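Local coordinates for protein alcohol oxidase (Myceliophthora thermophila, PDB 6F74) that is an FAD-containing oxidase of the vanillyl-alcohol oxidase type, which probably oxidises alcohol substrates through its bound flavin, at residues A[221-233]-A[240-254]. Residues are numbered along the deposited sequence; the frame is centred on the assembly and turned at random.
Sequences ANNVIAVGGGSPS and WPSGGGHGPATHNFG. With FAD (flavin-adenine dinucleotide), chain I.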
loop_
_atom_site.group_PDB
_atom_site.type_symbol
_atom_site.label_atom_id
_atom_site.label_comp_id
_atom_site.label_asym_id
_atom_site.label_seq_id
_atom_site.Cartn_x
_atom_site.Cartn_y
_atom_site.Cartn_z
ATOM N N ALA A 221 15.219 -16.822 -10.228
ATOM C CA ALA A 221 16.222 -17.355 -11.165
ATOM C C ALA A 221 17.623 -17.333 -10.571
ATOM O O ALA A 221 18.452 -18.119 -10.955
ATOM C CB ALA A 221 16.191 -16.558 -12.466
ATOM N N ASN A 222 17.870 -16.428 -9.628
ATOM C CA ASN A 222 19.177 -16.281 -9.009
ATOM C C ASN A 222 19.257 -16.806 -7.581
ATOM O O ASN A 222 20.228 -16.505 -6.868
ATOM C CB ASN A 222 19.574 -14.806 -9.111
ATOM C CG ASN A 222 19.846 -14.399 -10.548
ATOM O OD1 ASN A 222 20.879 -14.765 -11.112
ATOM N ND2 ASN A 222 18.912 -13.681 -11.154
ATOM N N ASN A 223 18.267 -17.615 -7.174
ATOM C CA ASN A 223 18.244 -18.225 -5.847
ATOM C C ASN A 223 18.434 -17.206 -4.703
ATOM O O ASN A 223 19.189 -17.446 -3.765
ATOM C CB ASN A 223 19.304 -19.341 -5.780
ATOM C CG ASN A 223 19.084 -20.316 -4.617
ATOM O OD1 ASN A 223 17.965 -20.532 -4.164
ATOM N ND2 ASN A 223 20.180 -20.919 -4.139
ATOM N N VAL A 224 17.786 -16.049 -4.797
ATOM C CA VAL A 224 17.842 -15.077 -3.704
ATOM C C VAL A 224 16.437 -14.647 -3.309
ATOM O O VAL A 224 15.456 -14.917 -4.006
ATOM C CB VAL A 224 18.725 -13.857 -4.029
ATOM C CG1 VAL A 224 20.173 -14.292 -4.287
ATOM C CG2 VAL A 224 18.157 -13.083 -5.216
ATOM N N ILE A 225 16.366 -13.962 -2.182
ATOM C CA ILE A 225 15.114 -13.473 -1.622
ATOM C C ILE A 225 15.022 -11.976 -1.847
ATOM O O ILE A 225 15.845 -11.218 -1.345
ATOM C CB ILE A 225 15.003 -13.788 -0.122
ATOM C CG1 ILE A 225 15.033 -15.309 0.091
ATOM C CG2 ILE A 225 13.705 -13.212 0.461
ATOM C CD1 ILE A 225 15.032 -15.747 1.533
ATOM N N ALA A 226 14.022 -11.574 -2.619
ATOM C CA ALA A 226 13.655 -10.192 -2.801
ATOM C C ALA A 226 12.498 -9.954 -1.842
ATOM O O ALA A 226 11.515 -10.700 -1.829
ATOM C CB ALA A 226 13.197 -9.940 -4.235
ATOM N N VAL A 227 12.642 -8.908 -1.034
ATOM C CA VAL A 227 11.700 -8.573 0.009
ATOM C C VAL A 227 10.654 -7.608 -0.582
ATOM O O VAL A 227 10.822 -6.393 -0.523
ATOM C CB VAL A 227 12.410 -7.978 1.250
ATOM C CG1 VAL A 227 11.424 -7.799 2.396
ATOM C CG2 VAL A 227 13.515 -8.882 1.723
ATOM N N GLY A 228 9.600 -8.198 -1.153
ATOM C CA GLY A 228 8.506 -7.479 -1.799
ATOM C C GLY A 228 7.241 -7.660 -0.991
ATOM O O GLY A 228 7.272 -8.175 0.119
ATOM N N GLY A 229 6.123 -7.274 -1.577
ATOM C CA GLY A 229 4.822 -7.397 -0.954
ATOM C C GLY A 229 4.260 -8.797 -1.016
ATOM O O GLY A 229 4.711 -9.685 -1.767
ATOM N N GLY A 230 3.226 -8.984 -0.213
ATOM C CA GLY A 230 2.483 -10.240 -0.181
ATOM C C GLY A 230 1.687 -10.453 -1.449
ATOM O O GLY A 230 1.359 -11.595 -1.777
ATOM N N SER A 231 1.386 -9.356 -2.158
ATOM C CA SER A 231 0.765 -9.401 -3.463
ATOM C C SER A 231 1.793 -8.957 -4.508
ATOM O O SER A 231 2.500 -7.976 -4.283
ATOM C CB SER A 231 -0.416 -8.456 -3.479
ATOM O OG SER A 231 -1.387 -8.865 -2.500
ATOM N N PRO A 232 1.892 -9.666 -5.655
ATOM C CA PRO A 232 2.935 -9.284 -6.620
ATOM C C PRO A 232 2.584 -8.204 -7.636
ATOM O O PRO A 232 3.455 -7.823 -8.427
ATOM C CB PRO A 232 3.223 -10.608 -7.375
ATOM C CG PRO A 232 2.467 -11.652 -6.620
ATOM C CD PRO A 232 1.309 -10.952 -6.040
ATOM N N SER A 233 1.337 -7.744 -7.636
ATOM C CA SER A 233 0.882 -6.735 -8.613
ATOM C C SER A 233 1.336 -5.285 -8.344
ATOM O O SER A 233 1.567 -4.532 -9.300
ATOM C CB SER A 233 -0.635 -6.794 -8.760
ATOM O OG SER A 233 -1.115 -5.756 -9.622
ATOM N N TRP A 240 5.091 1.698 -2.701
ATOM C CA TRP A 240 5.309 0.549 -1.828
ATOM C C TRP A 240 6.532 0.758 -0.907
ATOM O O TRP A 240 6.344 0.822 0.313
ATOM C CB TRP A 240 5.339 -0.784 -2.613
ATOM C CG TRP A 240 5.335 -2.008 -1.768
ATOM C CD1 TRP A 240 4.266 -2.757 -1.401
ATOM C CD2 TRP A 240 6.482 -2.647 -1.203
ATOM N NE1 TRP A 240 4.670 -3.804 -0.611
ATOM C CE2 TRP A 240 6.030 -3.764 -0.491
ATOM C CE3 TRP A 240 7.847 -2.360 -1.212
ATOM C CZ2 TRP A 240 6.888 -4.598 0.209
ATOM C CZ3 TRP A 240 8.702 -3.201 -0.524
ATOM C CH2 TRP A 240 8.228 -4.319 0.166
ATOM N N PRO A 241 7.764 0.948 -1.480
ATOM C CA PRO A 241 8.924 1.148 -0.626
ATOM C C PRO A 241 8.941 2.516 0.075
ATOM O O PRO A 241 9.362 2.625 1.211
ATOM C CB PRO A 241 10.113 1.015 -1.609
ATOM C CG PRO A 241 9.576 1.544 -2.887
ATOM C CD PRO A 241 8.131 1.069 -2.907
ATOM N N SER A 242 8.441 3.540 -0.583
ATOM C CA SER A 242 8.525 4.919 -0.048
ATOM C C SER A 242 7.696 5.122 1.226
ATOM O O SER A 242 8.019 5.972 2.074
ATOM C CB SER A 242 8.122 5.946 -1.125
ATOM O OG SER A 242 6.714 5.982 -1.332
ATOM N N GLY A 243 6.631 4.331 1.345
ATOM C CA GLY A 243 5.798 4.340 2.523
ATOM C C GLY A 243 6.166 3.362 3.613
ATOM O O GLY A 243 5.605 3.430 4.726
ATOM N N GLY A 244 7.113 2.471 3.327
ATOM C CA GLY A 244 7.378 1.335 4.219
ATOM C C GLY A 244 7.523 0.053 3.447
ATOM O O GLY A 244 8.623 -0.362 3.188
ATOM N N GLY A 245 6.416 -0.563 3.080
ATOM C CA GLY A 245 6.422 -1.823 2.332
ATOM C C GLY A 245 6.620 -3.052 3.205
ATOM O O GLY A 245 7.744 -3.333 3.594
ATOM N N HIS A 246 5.533 -3.769 3.500
ATOM C CA HIS A 246 5.574 -5.016 4.243
ATOM C C HIS A 246 5.305 -6.175 3.320
ATOM O O HIS A 246 4.767 -6.027 2.243
ATOM C CB HIS A 246 4.572 -5.029 5.421
ATOM C CG HIS A 246 3.146 -5.015 5.001
ATOM N ND1 HIS A 246 2.465 -6.158 4.635
ATOM C CD2 HIS A 246 2.280 -3.990 4.848
ATOM C CE1 HIS A 246 1.241 -5.831 4.243
ATOM N NE2 HIS A 246 1.105 -4.520 4.358
ATOM N N GLY A 247 5.717 -7.352 3.763
ATOM C CA GLY A 247 5.543 -8.591 3.009
ATOM C C GLY A 247 6.016 -9.742 3.872
ATOM O O GLY A 247 6.508 -9.519 4.972
ATOM N N PRO A 248 5.918 -10.971 3.378
ATOM C CA PRO A 248 6.315 -12.122 4.189
ATOM C C PRO A 248 7.738 -12.068 4.800
ATOM O O PRO A 248 7.928 -12.534 5.932
ATOM C CB PRO A 248 6.208 -13.275 3.183
ATOM C CG PRO A 248 5.082 -12.869 2.310
ATOM C CD PRO A 248 5.311 -11.383 2.100
ATOM N N ALA A 249 8.692 -11.482 4.056
ATOM C CA ALA A 249 10.109 -11.523 4.402
ATOM C C ALA A 249 10.665 -10.318 5.195
ATOM O O ALA A 249 11.848 -10.292 5.502
ATOM C CB ALA A 249 10.926 -11.768 3.137
ATOM N N THR A 250 9.821 -9.354 5.560
ATOM C CA THR A 250 10.315 -8.094 6.149
ATOM C C THR A 250 10.788 -8.223 7.602
ATOM O O THR A 250 11.796 -7.625 7.966
ATOM C CB THR A 250 9.316 -6.929 6.030
ATOM O OG1 THR A 250 8.064 -7.269 6.647
ATOM C CG2 THR A 250 9.093 -6.555 4.587
ATOM N N HIS A 251 10.078 -8.988 8.433
ATOM C CA HIS A 251 10.595 -9.284 9.767
ATOM C C HIS A 251 12.041 -9.798 9.701
ATOM O O HIS A 251 12.921 -9.356 10.439
ATOM C CB HIS A 251 9.714 -10.315 10.481
ATOM C CG HIS A 251 10.338 -10.852 11.727
ATOM N ND1 HIS A 251 10.344 -10.150 12.908
ATOM C CD2 HIS A 251 11.058 -11.980 11.954
ATOM C CE1 HIS A 251 11.029 -10.825 13.812
ATOM N NE2 HIS A 251 11.482 -11.934 13.260
ATOM N N ASN A 252 12.283 -10.745 8.812
ATOM C CA ASN A 252 13.597 -11.390 8.740
ATOM C C ASN A 252 14.661 -10.536 8.105
ATOM O O ASN A 252 15.814 -10.594 8.541
ATOM C CB ASN A 252 13.453 -12.727 8.036
ATOM C CG ASN A 252 12.862 -13.800 8.924
ATOM O OD1 ASN A 252 13.608 -14.709 9.272
ATOM N ND2 ASN A 252 11.558 -13.750 9.280
ATOM N N PHE A 253 14.310 -9.734 7.086
ATOM C CA PHE A 253 15.326 -9.014 6.300
ATOM C C PHE A 253 15.191 -7.493 6.240
ATOM O O PHE A 253 16.013 -6.831 5.630
ATOM C CB PHE A 253 15.324 -9.593 4.914
ATOM C CG PHE A 253 15.625 -11.072 4.891
ATOM C CD1 PHE A 253 16.911 -11.531 5.209
ATOM C CD2 PHE A 253 14.655 -11.984 4.564
ATOM C CE1 PHE A 253 17.197 -12.879 5.208
ATOM C CE2 PHE A 253 14.938 -13.344 4.568
ATOM C CZ PHE A 253 16.202 -13.805 4.893
ATOM N N GLY A 254 14.171 -6.934 6.898
ATOM C CA GLY A 254 13.936 -5.486 6.904
ATOM C C GLY A 254 12.760 -5.065 6.057
ATOM O O GLY A 254 12.359 -5.757 5.123
HETATM P PA FAD I . 0.526 3.887 -7.505
HETATM O O1A FAD I . -0.959 4.163 -7.282
HETATM O O2A FAD I . 0.970 3.743 -8.926
HETATM O O5B FAD I . 1.326 5.046 -6.792
HETATM C C5B FAD I . 1.246 5.183 -5.400
HETATM C C4B FAD I . 1.846 6.520 -5.002
HETATM O O4B FAD I . 3.220 6.472 -5.348
HETATM C C3B FAD I . 1.296 7.735 -5.705
HETATM O O3B FAD I . 1.460 8.850 -4.820
HETATM C C2B FAD I . 2.229 7.951 -6.871
HETATM O O2B FAD I . 2.406 9.317 -7.266
HETATM C C1B FAD I . 3.539 7.464 -6.313
HETATM N N9A FAD I . 4.472 6.867 -7.274
HETATM C C8A FAD I . 4.326 5.698 -7.913
HETATM N N7A FAD I . 5.395 5.440 -8.691
HETATM C C5A FAD I . 6.236 6.458 -8.535
HETATM C C6A FAD I . 7.556 6.777 -9.078
HETATM N N6A FAD I . 8.106 5.889 -9.937
HETATM N N1A FAD I . 8.128 7.947 -8.691
HETATM C C2A FAD I . 7.507 8.788 -7.823
HETATM N N3A FAD I . 6.294 8.539 -7.266
HETATM C C4A FAD I . 5.637 7.396 -7.592
HETATM N N1 FAD I . 1.364 -2.902 0.486
HETATM C C2 FAD I . 2.120 -3.642 1.328
HETATM O O2 FAD I . 2.918 -3.053 2.100
HETATM N N3 FAD I . 2.063 -4.989 1.346
HETATM C C4 FAD I . 1.229 -5.687 0.556
HETATM O O4 FAD I . 1.165 -6.934 0.588
HETATM C C4X FAD I . 0.353 -4.953 -0.382
HETATM N N5 FAD I . -0.510 -5.598 -1.193
HETATM C C5X FAD I . -1.294 -4.897 -2.049
HETATM C C6 FAD I . -2.167 -5.581 -2.894
HETATM C C7 FAD I . -2.973 -4.914 -3.799
HETATM C C7M FAD I . -3.874 -5.806 -4.618
HETATM C C8 FAD I . -2.902 -3.428 -3.890
HETATM C C8M FAD I . -3.718 -2.620 -4.889
HETATM C C9 FAD I . -2.050 -2.739 -3.032
HETATM C C9A FAD I . -1.224 -3.406 -2.110
HETATM N N10 FAD I . -0.318 -2.737 -1.241
HETATM C C10 FAD I . 0.476 -3.488 -0.364
HETATM C "C1'" FAD I . -0.231 -1.260 -1.154
HETATM C "C2'" FAD I . 0.846 -0.533 -1.889
HETATM O "O2'" FAD I . 2.023 -0.600 -1.086
HETATM C "C3'" FAD I . 0.451 0.940 -2.040
HETATM O "O3'" FAD I . -0.868 1.079 -2.598
HETATM C "C4'" FAD I . 1.455 1.712 -2.885
HETATM O "O4'" FAD I . 1.046 3.079 -2.984
HETATM C "C5'" FAD I . 1.602 1.098 -4.269
HETATM O "O5'" FAD I . 2.549 1.823 -5.034
HETATM P P FAD I . 2.287 1.769 -6.594
HETATM O O1P FAD I . 2.063 0.346 -7.025
HETATM O O2P FAD I . 3.370 2.578 -7.226
HETATM O O3P FAD I . 0.868 2.544 -6.660
HETATM O O HOH W 1 8.299 -10.319 1.573
#
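Trp240 lays the benzene end of its indole obliquely against the backbone of 228-229, with CZ2 3.3 Å from Gly229 N and CH2 close to Val227 O. With CG anti to the backbone N (chi1 -171°), the pyrrole end reaches the flavin, where NE1 lies 3.2 Å from C2 of FAD, and Gly245 CA covers one face of the indole over its centre. Shortened to an alanine, this residue is likely to leave a gap between the Gly228-Gly229 backbone and the flavin, with the pyrimidine end of the cofactor less firmly positioned. A side chain on Gly229 or Gly245 would collide with the indole, and one on Gly247 with Gly228 O. Without side chains in the way the two backbones come close: Gly247 CA points a nearly straight C-H at Gly228 O (3.4 Å, 172°), and a water bridges that same oxygen to Ala249 N. Farther from the cofactor the contact turns apolar. Val227 splits its branches, CG1 pressing tightly on Thr250 CG2 (3.4 Å) and CG2 meeting Phe253 CB, while Ile225 crosses the Phe253 side chain at about a right angle, its CD1 3.9 Å from CE2. Thr250 OG1 turns to Val473 O instead. The two segments jointly grip the flavin pyrimidine: Gly230 N donates to O4, while the backbone N of His246 donates to O2 of FAD, and its backbone O accepts from FAD N3 at 3.0 Å. The His246 ring, hydrogen-bonded to Tyr352 and Glu543, sets one face over N3. Such glycine-rich loops holding the isoalloxazine through backbone amides and carbonyls are characteristic of the PCMH-type FAD-binding domain of VAO-type flavoproteins.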